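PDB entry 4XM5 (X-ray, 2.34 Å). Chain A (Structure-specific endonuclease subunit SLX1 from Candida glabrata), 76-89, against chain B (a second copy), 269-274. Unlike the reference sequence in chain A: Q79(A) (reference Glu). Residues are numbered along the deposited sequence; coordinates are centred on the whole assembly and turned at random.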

# COMPACT_ATOMS: atom_id res chain seq x y z
N LEU A 76 -1.02 0.38 9.13
CA LEU A 76 -0.17 1.16 10.03
C LEU A 76 -0.24 2.66 9.72
O LEU A 76 -0.37 3.49 10.63
CB LEU A 76 1.28 0.68 9.93
CG LEU A 76 2.26 1.34 10.91
CD1 LEU A 76 1.89 1.00 12.36
CD2 LEU A 76 3.69 0.91 10.60
N GLN A 77 -0.14 3.02 8.45
CA GLN A 77 -0.16 4.43 8.12
C GLN A 77 -1.54 5.11 8.29
O GLN A 77 -1.61 6.29 8.61
CB GLN A 77 0.35 4.60 6.72
CG GLN A 77 1.80 4.13 6.63
CD GLN A 77 2.46 4.57 5.38
OE1 GLN A 77 2.41 3.87 4.38
NE2 GLN A 77 3.08 5.74 5.40
N PHE A 78 -2.61 4.35 8.08
CA PHE A 78 -3.96 4.82 8.37
C PHE A 78 -4.01 5.11 9.87
O PHE A 78 -4.43 6.18 10.29
CB PHE A 78 -5.01 3.77 7.96
CG PHE A 78 -6.43 4.28 7.95
CD1 PHE A 78 -7.22 4.20 9.08
CD2 PHE A 78 -6.98 4.82 6.79
CE1 PHE A 78 -8.54 4.64 9.06
CE2 PHE A 78 -8.27 5.27 6.74
CZ PHE A 78 -9.07 5.19 7.88
N GLN A 79 -3.54 4.15 10.66
CA GLN A 79 -3.42 4.30 12.10
C GLN A 79 -2.62 5.54 12.53
O GLN A 79 -3.11 6.34 13.33
CB GLN A 79 -2.76 3.07 12.70
CG GLN A 79 -2.63 3.10 14.20
CD GLN A 79 -1.56 2.14 14.68
OE1 GLN A 79 -1.62 0.93 14.40
NE2 GLN A 79 -0.56 2.66 15.36
N HIS A 80 -1.40 5.68 12.01
CA HIS A 80 -0.61 6.85 12.33
C HIS A 80 -1.39 8.13 12.02
O HIS A 80 -1.43 9.04 12.86
CB HIS A 80 0.74 6.88 11.56
CG HIS A 80 1.75 5.91 12.09
ND1 HIS A 80 2.88 5.56 11.38
CD2 HIS A 80 1.81 5.23 13.26
CE1 HIS A 80 3.59 4.70 12.09
NE2 HIS A 80 2.97 4.48 13.23
N ALA A 81 -1.97 8.21 10.83
CA ALA A 81 -2.63 9.43 10.41
C ALA A 81 -3.87 9.68 11.30
O ALA A 81 -4.16 10.81 11.69
CB ALA A 81 -3.01 9.37 8.96
N TRP A 82 -4.59 8.62 11.61
CA TRP A 82 -5.79 8.72 12.44
C TRP A 82 -5.39 9.32 13.79
O TRP A 82 -5.97 10.31 14.23
CB TRP A 82 -6.43 7.34 12.60
CG TRP A 82 -7.82 7.34 13.14
CD1 TRP A 82 -8.52 8.41 13.66
CD2 TRP A 82 -8.71 6.22 13.21
NE1 TRP A 82 -9.77 8.01 14.04
CE2 TRP A 82 -9.92 6.68 13.78
CE3 TRP A 82 -8.60 4.87 12.85
CZ2 TRP A 82 -11.00 5.83 14.00
CZ3 TRP A 82 -9.67 4.03 13.05
CH2 TRP A 82 -10.87 4.52 13.62
N GLN A 83 -4.35 8.76 14.39
CA GLN A 83 -3.87 9.19 15.69
C GLN A 83 -3.32 10.61 15.73
O GLN A 83 -3.58 11.33 16.69
CB GLN A 83 -2.79 8.24 16.19
CG GLN A 83 -3.25 6.84 16.47
CD GLN A 83 -2.12 5.94 16.92
OE1 GLN A 83 -1.09 5.83 16.24
NE2 GLN A 83 -2.28 5.29 18.07
N HIS A 84 -2.56 11.00 14.70
CA HIS A 84 -1.79 12.26 14.73
C HIS A 84 -1.82 13.06 13.42
O HIS A 84 -1.04 14.00 13.26
CB HIS A 84 -0.32 11.98 15.05
CG HIS A 84 -0.10 11.24 16.32
ND1 HIS A 84 -0.36 11.78 17.56
CD2 HIS A 84 0.37 9.99 16.56
CE1 HIS A 84 -0.08 10.90 18.50
NE2 HIS A 84 0.37 9.80 17.92
N GLY A 85 -2.69 12.68 12.49
CA GLY A 85 -2.81 13.38 11.23
C GLY A 85 -3.76 14.56 11.29
O GLY A 85 -4.43 14.79 12.30
N TYR A 86 -3.82 15.31 10.20
CA TYR A 86 -4.60 16.53 10.13
C TYR A 86 -5.95 16.30 9.46
O TYR A 86 -6.05 15.48 8.54
CB TYR A 86 -3.83 17.62 9.37
CG TYR A 86 -2.70 18.24 10.15
CD1 TYR A 86 -2.61 18.08 11.53
CD2 TYR A 86 -1.72 19.01 9.52
CE1 TYR A 86 -1.58 18.66 12.25
CE2 TYR A 86 -0.69 19.58 10.23
CZ TYR A 86 -0.63 19.40 11.60
OH TYR A 86 0.40 19.97 12.32
N GLN A 87 -6.96 17.02 9.92
CA GLN A 87 -8.26 17.02 9.26
C GLN A 87 -8.19 17.84 7.97
O GLN A 87 -7.26 18.62 7.76
CB GLN A 87 -9.35 17.58 10.18
CG GLN A 87 -9.70 16.69 11.35
CD GLN A 87 -10.77 17.27 12.23
OE1 GLN A 87 -10.86 16.94 13.42
NE2 GLN A 87 -11.61 18.14 11.67
N THR A 88 -9.19 17.64 7.11
CA THR A 88 -9.34 18.41 5.87
C THR A 88 -10.80 18.85 5.68
O THR A 88 -11.66 18.51 6.50
CB THR A 88 -8.90 17.60 4.64
OG1 THR A 88 -9.59 16.34 4.64
CG2 THR A 88 -7.39 17.34 4.67
N ARG A 89 -11.07 19.59 4.61
CA ARG A 89 -12.44 20.01 4.28
C ARG A 89 -12.55 20.38 2.81
O ARG A 89 -11.69 21.07 2.27
CB ARG A 89 -12.88 21.18 5.16
N GLU B 269 1.94 21.58 3.26
CA GLU B 269 1.03 20.86 2.37
C GLU B 269 0.60 19.52 2.95
O GLU B 269 -0.56 19.13 2.83
CB GLU B 269 1.70 20.63 1.00
CG GLU B 269 0.93 19.66 0.11
CD GLU B 269 1.64 19.40 -1.21
OE1 GLU B 269 2.35 20.30 -1.70
OE2 GLU B 269 1.47 18.28 -1.76
N ASP B 270 1.55 18.83 3.58
CA ASP B 270 1.35 17.45 4.02
C ASP B 270 0.27 17.32 5.09
O ASP B 270 0.26 18.07 6.07
CB ASP B 270 2.67 16.87 4.55
N THR B 271 -0.63 16.36 4.90
CA THR B 271 -1.73 16.16 5.83
C THR B 271 -1.59 14.85 6.59
O THR B 271 -1.99 14.76 7.76
CB THR B 271 -3.09 16.18 5.11
OG1 THR B 271 -3.01 15.39 3.92
CG2 THR B 271 -3.49 17.60 4.75
N ILE B 272 -1.04 13.83 5.95
CA ILE B 272 -0.98 12.53 6.60
C ILE B 272 0.34 11.78 6.43
O ILE B 272 0.57 10.78 7.10
CB ILE B 272 -2.12 11.61 6.11
CG1 ILE B 272 -1.98 11.34 4.61
CG2 ILE B 272 -3.45 12.22 6.42
CD1 ILE B 272 -3.03 10.40 4.07
N ILE B 273 1.21 12.25 5.54
CA ILE B 273 2.56 11.70 5.46
C ILE B 273 3.58 12.83 5.44
O ILE B 273 3.45 13.77 4.65
CB ILE B 273 2.74 10.80 4.22
CG1 ILE B 273 1.96 9.50 4.42
CG2 ILE B 273 4.17 10.46 4.01
CD1 ILE B 273 2.41 8.36 3.55
N PRO B 274 4.59 12.76 6.32
CA PRO B 274 5.66 13.77 6.34
C PRO B 274 6.53 13.66 5.09
O PRO B 274 7.27 12.68 4.92
CB PRO B 274 6.45 13.42 7.60
CG PRO B 274 6.21 11.99 7.81
CD PRO B 274 4.81 11.71 7.32
O HOH W 1 0.58 8.02 7.75

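A short irregular segment can dock against a helix and the strand that follows it by combining very few polar links with close apolar packing, and the contact between two copies of SLX1 illustrates the principle. Chain A supplies a helix that runs into a turn and then a short strand, 86-88; chain B supplies a segment without regular secondary structure. Together they bury 319 Å², and their backbones come nearest where G85(A) and Y86(A) face I272(B) and T271(B), with CA–CA distances of 5.1 and 5.2 Å respectively.

Along the helix, residues spaced four apart present themselves to the partner. Q77(A) comes first: its NE2 lies 3.3 Å from CD1 of I273(B), a tight contact between an amide and a methyl group that offers no hydrogen bond. The backbone of the same residue takes part through water 1, which donates to O of Q77(A) at 2.9 Å and to O of I272(B) at 2.8 Å. Two carbonyls cannot bond to each other directly, since both are acceptors; a water with two protons joins them. The carbonyl of Q77(A) also accepts the helical bond from N of A81(A), at 3.0 Å, so it serves the helix and the interface together.

One turn later, A81(A) packs its CB 3.7 Å from CB of I272(B). The small methyl lets the branched isoleucine come close to the helix, an apolar pairing of buried residues. F78(A) and W82(A), by contrast, direct their CA-to-CB bonds away from chain B.

At G85(A) the chain turns out of the helical path while its N still bonds to O of A81(A), at a short 2.5 Å. A CB here would fall 2.4 Å from that same oxygen, so the local fold of chain A itself leaves no room for one. The bare CA lies 3.8 Å from O of T271(B).

That carbonyl is the acceptor for the direct hydrogen bond of the contact: N of Y86(A) donates to O of T271(B) at 3.1 Å, with a nearly linear angle of 169°. The Y86(A) side chain also points toward the partner, and its CD2 lies 4.1 Å from O of D270(B). Beyond Q87(A), which points away, T88(A) turns back toward chain B and sets its CG2 3.9 Å from CG2 of T271(B). Both threonine hydroxyls are hydrogen-bonded elsewhere in the structure, while their methyls meet here.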